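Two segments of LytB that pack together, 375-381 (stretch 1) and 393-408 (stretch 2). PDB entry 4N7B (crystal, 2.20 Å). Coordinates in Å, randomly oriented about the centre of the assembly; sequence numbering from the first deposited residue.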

ATOM      1  N   LYS A 375     -21.779  16.627 -18.216  1.00 76.67           N
ATOM      2  CA  LYS A 375     -20.476  15.972 -18.223  1.00 64.37           C
ATOM      3  C   LYS A 375     -20.462  14.742 -17.334  1.00 57.09           C
ATOM      4  O   LYS A 375     -20.727  14.822 -16.141  1.00 61.21           O
ATOM      5  N   LYS A 376     -20.137  13.602 -17.925  1.00 49.53           N
ATOM      6  CA  LYS A 376     -20.072  12.364 -17.182  1.00 50.57           C
ATOM      7  C   LYS A 376     -18.803  12.304 -16.327  1.00 46.59           C
ATOM      8  O   LYS A 376     -17.697  12.608 -16.792  1.00 44.77           O
ATOM      9  N   LEU A 377     -18.966  11.905 -15.073  1.00 43.51           N
ATOM     10  CA  LEU A 377     -17.849  11.869 -14.140  1.00 41.98           C
ATOM     11  C   LEU A 377     -17.727  10.501 -13.529  1.00 40.09           C
ATOM     12  O   LEU A 377     -18.720   9.831 -13.272  1.00 39.96           O
ATOM     13  N   PHE A 378     -16.489  10.110 -13.274  1.00 42.34           N
ATOM     14  CA  PHE A 378     -16.175   8.818 -12.707  1.00 40.37           C
ATOM     15  C   PHE A 378     -15.099   9.076 -11.671  1.00 43.16           C
ATOM     16  O   PHE A 378     -14.137   9.799 -11.945  1.00 42.40           O
ATOM     17  N   TYR A 379     -15.255   8.520 -10.478  1.00 34.83           N
ATOM     18  CA  TYR A 379     -14.232   8.689  -9.482  1.00 33.93           C
ATOM     19  C   TYR A 379     -13.568   7.380  -9.141  1.00 32.33           C
ATOM     20  O   TYR A 379     -14.123   6.304  -9.297  1.00 31.78           O
ATOM     21  N   VAL A 380     -12.366   7.512  -8.619  1.00 31.74           N
ATOM     22  CA  VAL A 380     -11.501   6.401  -8.368  1.00 31.48           C
ATOM     23  C   VAL A 380     -10.688   6.853  -7.154  1.00 35.99           C
ATOM     24  O   VAL A 380     -10.670   8.052  -6.854  1.00 32.20           O
ATOM     25  N   THR A 381     -10.032   5.939  -6.437  1.00 35.32           N
ATOM     26  CA  THR A 381      -9.266   6.343  -5.262  1.00 28.59           C
ATOM     27  C   THR A 381      -7.931   5.622  -5.170  1.00 31.66           C
ATOM     28  O   THR A 381      -7.726   4.556  -5.757  1.00 34.06           O
ATOM     29  N   ILE A 393     -14.999  12.231   1.917  1.00 31.10           N
ATOM     30  CA  ILE A 393     -14.792  12.923   0.655  1.00 34.04           C
ATOM     31  C   ILE A 393     -15.814  12.466  -0.384  1.00 37.65           C
ATOM     32  O   ILE A 393     -16.398  13.288  -1.080  1.00 31.53           O
ATOM     33  N   VAL A 394     -16.070  11.165  -0.448  1.00 31.70           N
ATOM     34  CA  VAL A 394     -17.004  10.617  -1.426  1.00 31.42           C
ATOM     35  C   VAL A 394     -18.402  11.180  -1.217  1.00 37.53           C
ATOM     36  O   VAL A 394     -19.103  11.525  -2.171  1.00 34.37           O
ATOM     37  N   GLN A 395     -18.807  11.273   0.040  1.00 38.47           N
ATOM     38  CA  GLN A 395     -20.114  11.804   0.379  1.00 41.49           C
ATOM     39  C   GLN A 395     -20.271  13.233  -0.131  1.00 44.58           C
ATOM     40  O   GLN A 395     -21.331  13.613  -0.635  1.00 42.16           O
ATOM     41  N   LYS A 396     -19.215  14.024   0.017  1.00 39.13           N
ATOM     42  CA  LYS A 396     -19.228  15.414  -0.434  1.00 43.58           C
ATOM     43  C   LYS A 396     -19.236  15.447  -1.957  1.00 42.68           C
ATOM     44  O   LYS A 396     -19.981  16.203  -2.559  1.00 43.26           O
ATOM     45  N   LEU A 397     -18.429  14.591  -2.577  1.00 39.67           N
ATOM     46  CA  LEU A 397     -18.428  14.461  -4.034  1.00 40.73           C
ATOM     47  C   LEU A 397     -19.810  14.154  -4.586  1.00 44.24           C
ATOM     48  O   LEU A 397     -20.224  14.708  -5.607  1.00 49.05           O
ATOM     49  N   LYS A 398     -20.513  13.248  -3.925  1.00 42.10           N
ATOM     50  CA  LYS A 398     -21.820  12.818  -4.384  1.00 44.72           C
ATOM     51  C   LYS A 398     -22.880  13.875  -4.168  1.00 45.29           C
ATOM     52  O   LYS A 398     -23.855  13.921  -4.902  1.00 51.79           O
ATOM     53  N   ASN A 399     -22.706  14.707  -3.147  1.00 49.00           N
ATOM     54  CA  ASN A 399     -23.633  15.809  -2.910  1.00 53.43           C
ATOM     55  C   ASN A 399     -23.577  16.753  -4.094  1.00 51.11           C
ATOM     56  O   ASN A 399     -24.594  17.128  -4.664  1.00 54.20           O
ATOM     57  N   LYS A 400     -22.360  17.118  -4.469  1.00 43.03           N
ATOM     58  CA  LYS A 400     -22.149  18.043  -5.564  1.00 45.26           C
ATOM     59  C   LYS A 400     -22.471  17.399  -6.917  1.00 46.60           C
ATOM     60  O   LYS A 400     -23.140  17.999  -7.747  1.00 48.23           O
ATOM     61  N   PHE A 401     -21.998  16.174  -7.135  1.00 51.38           N
ATOM     62  CA  PHE A 401     -22.223  15.478  -8.403  1.00 40.32           C
ATOM     63  C   PHE A 401     -22.996  14.173  -8.216  1.00 46.97           C
ATOM     64  O   PHE A 401     -22.401  13.097  -8.181  1.00 46.40           O
ATOM     65  N   PRO A 402     -24.329  14.266  -8.128  1.00 46.99           N
ATOM     66  CA  PRO A 402     -25.181  13.131  -7.760  1.00 49.28           C
ATOM     67  C   PRO A 402     -25.073  11.924  -8.696  1.00 49.38           C
ATOM     68  O   PRO A 402     -25.334  10.814  -8.245  1.00 47.41           O
ATOM     69  N   HIS A 403     -24.690  12.120  -9.954  1.00 44.98           N
ATOM     70  CA  HIS A 403     -24.733  11.027 -10.917  1.00 52.38           C
ATOM     71  C   HIS A 403     -23.341  10.463 -11.173  1.00 48.72           C
ATOM     72  O   HIS A 403     -23.125   9.670 -12.093  1.00 46.53           O
ATOM     73  N   ILE A 404     -22.397  10.863 -10.330  1.00 41.81           N
ATOM     74  CA  ILE A 404     -21.028  10.438 -10.502  1.00 41.74           C
ATOM     75  C   ILE A 404     -20.943   8.922 -10.321  1.00 39.32           C
ATOM     76  O   ILE A 404     -21.634   8.349  -9.480  1.00 36.09           O
ATOM     77  N   GLU A 405     -20.086   8.285 -11.109  1.00 35.80           N
ATOM     78  CA  GLU A 405     -19.993   6.834 -11.130  1.00 40.35           C
ATOM     79  C   GLU A 405     -18.634   6.384 -10.606  1.00 39.57           C
ATOM     80  O   GLU A 405     -17.711   7.183 -10.495  1.00 31.74           O
ATOM     81  N   THR A 406     -18.502   5.102 -10.291  1.00 37.71           N
ATOM     82  CA  THR A 406     -17.218   4.588  -9.854  1.00 36.64           C
ATOM     83  C   THR A 406     -17.131   3.083 -10.085  1.00 34.53           C
ATOM     84  O   THR A 406     -18.074   2.456 -10.574  1.00 35.10           O
ATOM     85  N   ILE A 407     -15.990   2.511  -9.727  1.00 34.61           N
ATOM     86  CA  ILE A 407     -15.825   1.067  -9.709  1.00 33.39           C
ATOM     87  C   ILE A 407     -16.770   0.434  -8.677  1.00 39.01           C
ATOM     88  O   ILE A 407     -16.732   0.792  -7.489  1.00 40.88           O
ATOM     89  N   PRO A 408     -17.612  -0.519  -9.111  1.00 42.26           N
ATOM     90  CA  PRO A 408     -18.592  -1.147  -8.211  1.00 46.36           C
ATOM     91  C   PRO A 408     -17.950  -1.765  -6.973  1.00 45.78           C
ATOM     92  O   PRO A 408     -18.446  -1.561  -5.862  1.00 50.40           O
TER

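The contact between the strand of 375-381 and the helix, turn and short extended run of 393-408 is built round Tyr379, Leu377 and Glu405, the three residues with the most surface covered across it. The backbone sets their positions. Glu405 uses both of its backbone polar groups, its N donating to Leu377 O at 3.0 Å and its O accepting from Tyr379 N at 2.8 Å. This parallel register puts Phe378 beside Glu405 on one face of the sheet, and sends Tyr379 and Thr406 to the other.

Tyr379 is the centrepiece. With chi1 at 82° (p) and chi2 at 83°, its ring lies where Thr406 can cover one face: Thr406 CB sits 3.6 Å from the centroid of the Tyr379 ring, 14° off the normal. Thr406, with chi1 t, also ties its hydroxyl to the strand, Thr406 OG1 donating to Tyr379 O at 2.8 Å, so one small residue serves as both lid and polar clamp. The helix supplies further apolar contacts. Val394 (t) and Leu397 both direct their CA-to-CB bonds toward the strand; Tyr379 CE1 meets Val394 CG2 at 3.7 Å, and Tyr379 CB lies 4.2 Å from Leu397 CD1. Leu397 holds an off-well chi1 of -106°. Ile404, extended as t,t, adds its CD1 at 4.0 Å from Tyr379 CB.

Ile404 also links this cluster to Leu377, whose CB is 3.7 Å from Ile404 CG1. Leu377, chi1 m and chi2 t, reaches on to Phe401, the first residue past the helix to leave helical geometry. There Leu377 CD1 rests over the face of the Phe401 ring, 3.7 Å from its centroid, a CH-pi contact with a phenylalanine (chi1 m) whose CA-to-CB bond points toward the strand. The type I turn from Phe401 to Ile404 thus places an apolar partner for Leu377 at each of its ends.

Glu405 finishes the other face. Its side chain, m then t, carries OE2 to a salt bridge with Lys376 NZ at 2.8 Å, while its CB packs 3.7 Å from Phe378 CD1. The lysine starts sideways, and its long chain brings the charge in. Phe378 (t) swings its ring beneath the backbone of the opposing run, where Thr406 CA lies 3.7 Å from the Phe378 ring centroid, over the face. Beyond it, Ile407 (m,t) adds another apolar contact, its CD1 3.7 Å from Val380 CG2. The rule is economical: backbone bonds fix register, and alternating side chains fill both faces.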

ATOM      1  CB  LYS A 375     -19.368  16.943 -17.796  1.00 64.18           C
ATOM      2  CG  LYS A 375     -18.019  16.282 -17.542  1.00 64.64           C
ATOM      3  CD  LYS A 375     -17.593  15.391 -18.707  1.00 69.16           C
ATOM      4  CE  LYS A 375     -16.888  16.160 -19.798  1.00 71.96           C
ATOM      5  NZ  LYS A 375     -16.041  15.238 -20.605  1.00 69.19           N
ATOM      6  CB  LYS A 376     -20.128  11.196 -18.153  1.00 49.46           C
ATOM      7  CG  LYS A 376     -21.344  11.236 -19.062  1.00 56.21           C
ATOM      8  CD  LYS A 376     -21.961   9.853 -19.191  1.00 57.18           C
ATOM      9  CE  LYS A 376     -22.720   9.454 -17.914  1.00 64.01           C
ATOM     10  NZ  LYS A 376     -23.089   7.998 -17.898  1.00 67.59           N
ATOM     11  CB  LEU A 377     -18.037  12.895 -13.021  1.00 42.42           C
ATOM     12  CG  LEU A 377     -18.156  14.347 -13.494  1.00 47.67           C
ATOM     13  CD1 LEU A 377     -18.418  15.256 -12.300  1.00 52.11           C
ATOM     14  CD2 LEU A 377     -16.902  14.785 -14.251  1.00 49.26           C
ATOM     15  CB  PHE A 378     -15.626   7.909 -13.798  1.00 37.67           C
ATOM     16  CG  PHE A 378     -15.577   6.441 -13.423  1.00 36.30           C
ATOM     17  CD1 PHE A 378     -16.701   5.635 -13.566  1.00 37.62           C
ATOM     18  CD2 PHE A 378     -14.403   5.862 -12.959  1.00 34.03           C
ATOM     19  CE1 PHE A 378     -16.658   4.284 -13.242  1.00 39.58           C
ATOM     20  CE2 PHE A 378     -14.353   4.500 -12.638  1.00 35.32           C
ATOM     21  CZ  PHE A 378     -15.481   3.719 -12.778  1.00 39.40           C
ATOM     22  CB  TYR A 379     -14.764   9.386  -8.222  1.00 35.57           C
ATOM     23  CG  TYR A 379     -15.499   8.510  -7.212  1.00 35.68           C
ATOM     24  CD1 TYR A 379     -14.801   7.759  -6.272  1.00 32.13           C
ATOM     25  CD2 TYR A 379     -16.897   8.469  -7.174  1.00 35.51           C
ATOM     26  CE1 TYR A 379     -15.464   6.976  -5.343  1.00 32.92           C
ATOM     27  CE2 TYR A 379     -17.566   7.691  -6.245  1.00 33.37           C
ATOM     28  CZ  TYR A 379     -16.840   6.944  -5.335  1.00 34.40           C
ATOM     29  OH  TYR A 379     -17.486   6.156  -4.404  1.00 44.53           O
ATOM     30  CB  VAL A 380     -10.691   6.160  -9.663  1.00 36.15           C
ATOM     31  CG1 VAL A 380      -9.216   6.337  -9.457  1.00 38.85           C
ATOM     32  CG2 VAL A 380     -11.040   4.832 -10.251  1.00 36.59           C
ATOM     33  CB  THR A 381     -10.042   6.126  -3.919  1.00 28.08           C
ATOM     34  OG1 THR A 381      -9.941   4.769  -3.481  1.00 38.10           O
ATOM     35  CG2 THR A 381     -11.495   6.476  -4.067  1.00 31.46           C
ATOM     36  CB  ILE A 393     -13.357  12.707   0.162  1.00 34.42           C
ATOM     37  CG1 ILE A 393     -12.381  13.312   1.175  1.00 34.37           C
ATOM     38  CG2 ILE A 393     -13.131  13.361  -1.199  1.00 40.45           C
ATOM     39  CD1 ILE A 393     -10.927  12.936   0.917  1.00 39.88           C
ATOM     40  CB  VAL A 394     -17.043   9.073  -1.349  1.00 32.91           C
ATOM     41  CG1 VAL A 394     -18.275   8.509  -2.042  1.00 30.75           C
ATOM     42  CG2 VAL A 394     -15.784   8.511  -1.943  1.00 29.22           C
ATOM     43  CB  GLN A 395     -20.285  11.799   1.890  1.00 51.51           C
ATOM     44  CG  GLN A 395     -21.581  12.395   2.374  1.00 60.93           C
ATOM     45  CD  GLN A 395     -21.716  12.258   3.877  1.00 73.48           C
ATOM     46  OE1 GLN A 395     -21.322  13.151   4.641  1.00 77.86           O
ATOM     47  NE2 GLN A 395     -22.253  11.120   4.317  1.00 72.25           N
ATOM     48  CB  LYS A 396     -18.011  16.160   0.110  1.00 37.78           C
ATOM     49  CG  LYS A 396     -18.154  17.661   0.050  1.00 52.90           C
ATOM     50  CD  LYS A 396     -16.980  18.352   0.687  1.00 55.81           C
ATOM     51  CE  LYS A 396     -17.055  19.850   0.442  1.00 62.78           C
ATOM     52  NZ  LYS A 396     -18.377  20.412   0.834  1.00 61.65           N
ATOM     53  CB  LEU A 397     -17.492  13.347  -4.487  1.00 38.95           C
ATOM     54  CG  LEU A 397     -16.177  13.790  -5.112  1.00 43.40           C
ATOM     55  CD1 LEU A 397     -15.448  12.564  -5.614  1.00 39.89           C
ATOM     56  CD2 LEU A 397     -16.379  14.799  -6.248  1.00 35.68           C
ATOM     57  CB  LYS A 398     -22.240  11.545  -3.666  1.00 42.62           C
ATOM     58  CG  LYS A 398     -21.694  10.300  -4.288  1.00 48.73           C
ATOM     59  CD  LYS A 398     -22.315   9.093  -3.616  1.00 56.15           C
ATOM     60  CE  LYS A 398     -21.942   7.807  -4.295  1.00 57.62           C
ATOM     61  NZ  LYS A 398     -22.214   6.647  -3.390  1.00 59.60           N
ATOM     62  CB  ASN A 399     -23.274  16.580  -1.633  1.00 59.05           C
ATOM     63  CG  ASN A 399     -23.645  15.822  -0.370  1.00 70.44           C
ATOM     64  OD1 ASN A 399     -24.502  14.932  -0.399  1.00 75.66           O
ATOM     65  ND2 ASN A 399     -23.003  16.174   0.753  1.00 64.97           N
ATOM     66  CB  LYS A 400     -20.706  18.524  -5.532  1.00 44.37           C
ATOM     67  CG  LYS A 400     -20.451  19.705  -6.416  1.00 48.51           C
ATOM     68  CD  LYS A 400     -19.096  20.317  -6.136  1.00 47.35           C
ATOM     69  CE  LYS A 400     -18.829  21.469  -7.086  1.00 52.31           C
ATOM     70  NZ  LYS A 400     -17.574  22.195  -6.737  1.00 63.53           N
ATOM     71  CB  PHE A 401     -20.886  15.171  -9.072  1.00 47.64           C
ATOM     72  CG  PHE A 401     -20.018  16.372  -9.257  1.00 45.44           C
ATOM     73  CD1 PHE A 401     -20.316  17.316 -10.227  1.00 51.38           C
ATOM     74  CD2 PHE A 401     -18.898  16.560  -8.462  1.00 47.07           C
ATOM     75  CE1 PHE A 401     -19.511  18.431 -10.400  1.00 48.78           C
ATOM     76  CE2 PHE A 401     -18.086  17.669  -8.630  1.00 49.83           C
ATOM     77  CZ  PHE A 401     -18.394  18.605  -9.597  1.00 50.77           C
ATOM     78  CB  PRO A 402     -26.600  13.720  -7.814  1.00 51.93           C
ATOM     79  CG  PRO A 402     -26.410  15.207  -7.760  1.00 55.03           C
ATOM     80  CD  PRO A 402     -25.123  15.455  -8.469  1.00 52.74           C
ATOM     81  CB  HIS A 403     -25.388  11.499 -12.210  1.00 57.64           C
ATOM     82  CG  HIS A 403     -26.830  11.859 -12.041  1.00 63.55           C
ATOM     83  ND1 HIS A 403     -27.335  13.096 -12.379  1.00 66.02           N
ATOM     84  CD2 HIS A 403     -27.871  11.151 -11.540  1.00 64.98           C
ATOM     85  CE1 HIS A 403     -28.626  13.132 -12.107  1.00 66.47           C
ATOM     86  NE2 HIS A 403     -28.976  11.964 -11.596  1.00 68.99           N
ATOM     87  CB  ILE A 404     -20.108  11.137  -9.517  1.00 34.65           C
ATOM     88  CG1 ILE A 404     -18.667  10.923  -9.940  1.00 32.56           C
ATOM     89  CG2 ILE A 404     -20.330  10.621  -8.101  1.00 40.75           C
ATOM     90  CD1 ILE A 404     -17.714  11.922  -9.329  1.00 34.23           C
ATOM     91  CB  GLU A 405     -20.209   6.334 -12.562  1.00 36.04           C
ATOM     92  CG  GLU A 405     -21.600   6.653 -13.106  1.00 37.98           C
ATOM     93  CD  GLU A 405     -21.741   6.443 -14.623  1.00 47.19           C
ATOM     94  OE1 GLU A 405     -21.049   5.576 -15.190  1.00 42.32           O
ATOM     95  OE2 GLU A 405     -22.554   7.155 -15.251  1.00 55.33           O
ATOM     96  CB  THR A 406     -16.995   4.882  -8.347  1.00 38.12           C
ATOM     97  OG1 THR A 406     -15.683   4.443  -7.943  1.00 38.51           O
ATOM     98  CG2 THR A 406     -18.062   4.176  -7.499  1.00 31.39           C
ATOM     99  CB  ILE A 407     -14.390   0.704  -9.327  1.00 33.42           C
ATOM    100  CG1 ILE A 407     -13.392   1.355 -10.283  1.00 29.40           C
ATOM    101  CG2 ILE A 407     -14.219  -0.805  -9.285  1.00 39.79           C
ATOM    102  CD1 ILE A 407     -11.957   1.262  -9.767  1.00 30.84           C
ATOM    103  CB  PRO A 408     -19.235  -2.224  -9.087  1.00 50.11           C
ATOM    104  CG  PRO A 408     -19.107  -1.675 -10.483  1.00 49.40           C
ATOM    105  CD  PRO A 408     -17.783  -0.964 -10.503  1.00 46.83           C
TER